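PDB 1VLI: spore coat polysaccharide biosynthesis protein spsE from Bacillus subtilis, which probably acts as a sialic acid synthase-like enzyme of the NeuB family in the making of spore coat polysaccharide. Local coordinates for residues A[142-147]-A[337-342]. Residues are numbered along the deposited sequence; the frame is centred on the assembly and turned at random.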
loop_
_atom_site.group_PDB
_atom_site.type_symbol
_atom_site.label_atom_id
_atom_site.label_comp_id
_atom_site.label_asym_id
_atom_site.label_seq_id
_atom_site.Cartn_x
_atom_site.Cartn_y
_atom_site.Cartn_z
ATOM N N SER A 142 3.240 -1.164 -2.045
ATOM C CA SER A 142 3.770 -1.709 -3.293
ATOM C C SER A 142 4.707 -2.891 -3.086
ATOM O O SER A 142 4.616 -3.879 -3.819
ATOM C CB SER A 142 4.491 -0.621 -4.102
ATOM O OG SER A 142 3.591 0.409 -4.487
ATOM N N TYR A 143 5.594 -2.806 -2.089
ATOM C CA TYR A 143 6.647 -3.832 -1.922
ATOM C C TYR A 143 6.125 -5.154 -1.367
ATOM O O TYR A 143 6.796 -6.177 -1.476
ATOM C CB TYR A 143 7.837 -3.309 -1.108
ATOM C CG TYR A 143 8.484 -2.097 -1.729
ATOM C CD1 TYR A 143 8.660 -2.013 -3.122
ATOM C CD2 TYR A 143 8.910 -1.023 -0.941
ATOM C CE1 TYR A 143 9.245 -0.894 -3.724
ATOM C CE2 TYR A 143 9.507 0.112 -1.533
ATOM C CZ TYR A 143 9.674 0.161 -2.926
ATOM O OH TYR A 143 10.256 1.253 -3.529
ATOM N N GLU A 144 4.916 -5.127 -0.815
ATOM C CA GLU A 144 4.194 -6.337 -0.449
ATOM C C GLU A 144 3.252 -6.845 -1.535
ATOM O O GLU A 144 2.399 -7.697 -1.263
ATOM C CB GLU A 144 3.391 -6.112 0.839
ATOM C CG GLU A 144 4.218 -6.165 2.116
ATOM C CD GLU A 144 5.209 -5.028 2.237
ATOM O OE1 GLU A 144 4.776 -3.871 2.101
ATOM O OE2 GLU A 144 6.411 -5.283 2.487
ATOM N N ILE A 145 3.368 -6.342 -2.763
ATOM C CA ILE A 145 2.500 -6.845 -3.829
ATOM C C ILE A 145 2.645 -8.356 -4.051
ATOM O O ILE A 145 1.732 -9.006 -4.560
ATOM C CB ILE A 145 2.703 -6.084 -5.148
ATOM C CG1 ILE A 145 1.538 -6.355 -6.077
ATOM C CG2 ILE A 145 4.086 -6.428 -5.844
ATOM C CD1 ILE A 145 1.498 -5.370 -7.257
ATOM N N ASN A 146 3.774 -8.921 -3.639
ATOM C CA ASN A 146 4.052 -10.339 -3.876
ATOM C C ASN A 146 4.102 -11.115 -2.576
ATOM O O ASN A 146 4.562 -12.251 -2.556
ATOM C CB ASN A 146 5.361 -10.521 -4.688
ATOM C CG ASN A 146 6.605 -10.211 -3.865
ATOM O OD1 ASN A 146 6.528 -9.493 -2.856
ATOM N ND2 ASN A 146 7.769 -10.748 -4.287
ATOM N N HIS A 147 3.610 -10.517 -1.492
ATOM C CA HIS A 147 3.540 -11.220 -0.232
ATOM C C HIS A 147 2.251 -11.998 -0.248
ATOM O O HIS A 147 1.251 -11.642 0.430
ATOM C CB HIS A 147 3.555 -10.247 0.942
ATOM C CG HIS A 147 3.801 -10.898 2.260
ATOM N ND1 HIS A 147 3.549 -12.235 2.495
ATOM C CD2 HIS A 147 4.289 -10.396 3.418
ATOM C CE1 HIS A 147 3.870 -12.527 3.742
ATOM N NE2 HIS A 147 4.312 -11.427 4.328
ATOM N N VAL A 337 8.856 -14.506 4.959
ATOM C CA VAL A 337 8.648 -13.639 3.788
ATOM C C VAL A 337 9.001 -12.192 4.203
ATOM O O VAL A 337 8.249 -11.542 4.966
ATOM C CB VAL A 337 7.198 -13.771 3.307
ATOM C CG1 VAL A 337 6.846 -12.773 2.174
ATOM C CG2 VAL A 337 6.930 -15.186 2.877
ATOM N N LEU A 338 10.174 -11.723 3.759
ATOM C CA LEU A 338 10.752 -10.451 4.236
ATOM C C LEU A 338 11.241 -9.589 3.069
ATOM O O LEU A 338 11.384 -10.077 1.965
ATOM C CB LEU A 338 11.887 -10.717 5.233
ATOM C CG LEU A 338 11.463 -11.422 6.524
ATOM C CD1 LEU A 338 12.637 -12.109 7.170
ATOM C CD2 LEU A 338 10.797 -10.469 7.498
ATOM N N ARG A 339 11.447 -8.300 3.305
ATOM C CA ARG A 339 12.048 -7.433 2.314
ATOM C C ARG A 339 13.564 -7.633 2.399
ATOM O O ARG A 339 14.122 -7.771 3.505
ATOM C CB ARG A 339 11.718 -5.977 2.600
ATOM C CG ARG A 339 10.272 -5.577 2.426
ATOM C CD ARG A 339 10.092 -4.108 2.675
ATOM N NE ARG A 339 8.698 -3.711 2.652
ATOM C CZ ARG A 339 8.287 -2.473 2.424
ATOM N NH1 ARG A 339 9.166 -1.504 2.204
ATOM N NH2 ARG A 339 6.997 -2.209 2.389
ATOM N N PRO A 340 14.229 -7.671 1.246
ATOM C CA PRO A 340 15.661 -7.966 1.200
ATOM C C PRO A 340 16.563 -6.917 1.853
ATOM O O PRO A 340 17.645 -7.261 2.326
ATOM C CB PRO A 340 15.960 -8.076 -0.310
ATOM C CG PRO A 340 14.888 -7.408 -0.979
ATOM C CD PRO A 340 13.662 -7.482 -0.096
ATOM N N GLY A 341 16.126 -5.658 1.873
ATOM C CA GLY A 341 17.003 -4.550 2.236
ATOM C C GLY A 341 18.184 -4.529 1.286
ATOM O O GLY A 341 18.013 -4.441 0.061
ATOM N N GLN A 342 19.384 -4.654 1.841
ATOM C CA GLN A 342 20.599 -4.607 1.018
ATOM C C GLN A 342 21.029 -5.984 0.460
ATOM O O GLN A 342 21.904 -6.080 -0.402
ATOM C CB GLN A 342 21.737 -3.937 1.810
ATOM C CG GLN A 342 21.561 -2.421 1.986
ATOM C CD GLN A 342 21.594 -1.670 0.648
ATOM O OE1 GLN A 342 20.557 -1.198 0.161
ATOM N NE2 GLN A 342 22.783 -1.580 0.044
#
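R339 and E144 form a side-on, two-bond salt bridge, with NE of R339 2.8 Å from OE2 of E144 and NH2 of R339 2.8 Å from OE1 of E144. Each carboxylate oxygen accepts through its syn lone pair, and the carboxylate and guanidinium lie nearly coplanar, 14° apart; both bonds are slightly bent. The arginine reaches across as a chain extended from CG to NE, whereas the glutamate is bent at chi2 (67°), which brings its carboxylate to the guanidinium. OE2 of E144 also pairs with R316 NE, so two arginines share this buried carboxylate, probably favouring its charged form. On the arginine, NH1 makes a weak hydrogen bond with Y72 OH. CB of Y143 sits over one guanidinium face, 3.7 Å from R339 CZ, while the tyrosine ring stands at 89° to that plane and presents CD2 to NH1. The arrangement joins the two domains of the chain: 142-147 lies in the loop between strand 138-140 and helix 148-155 of the NeuB TIM barrel, and 337-342 leaves strand 335-338 of the SAF (AFP-like) domain. A leucine in place of R339 would probably cost E144 both of these bonds, leaving OE1 without this donor and more of the carboxylate's charge to R316, and Y143 CB without its flat cover. Further along, V337 CG1 lies over the centre of the H147 ring in a CH-pi contact, 3.3 Å from the centroid. R316 also holds both segments: its NH1 donates to the V337 carbonyl O, and its own carbonyl O accepts from the N146 side-chain ND2.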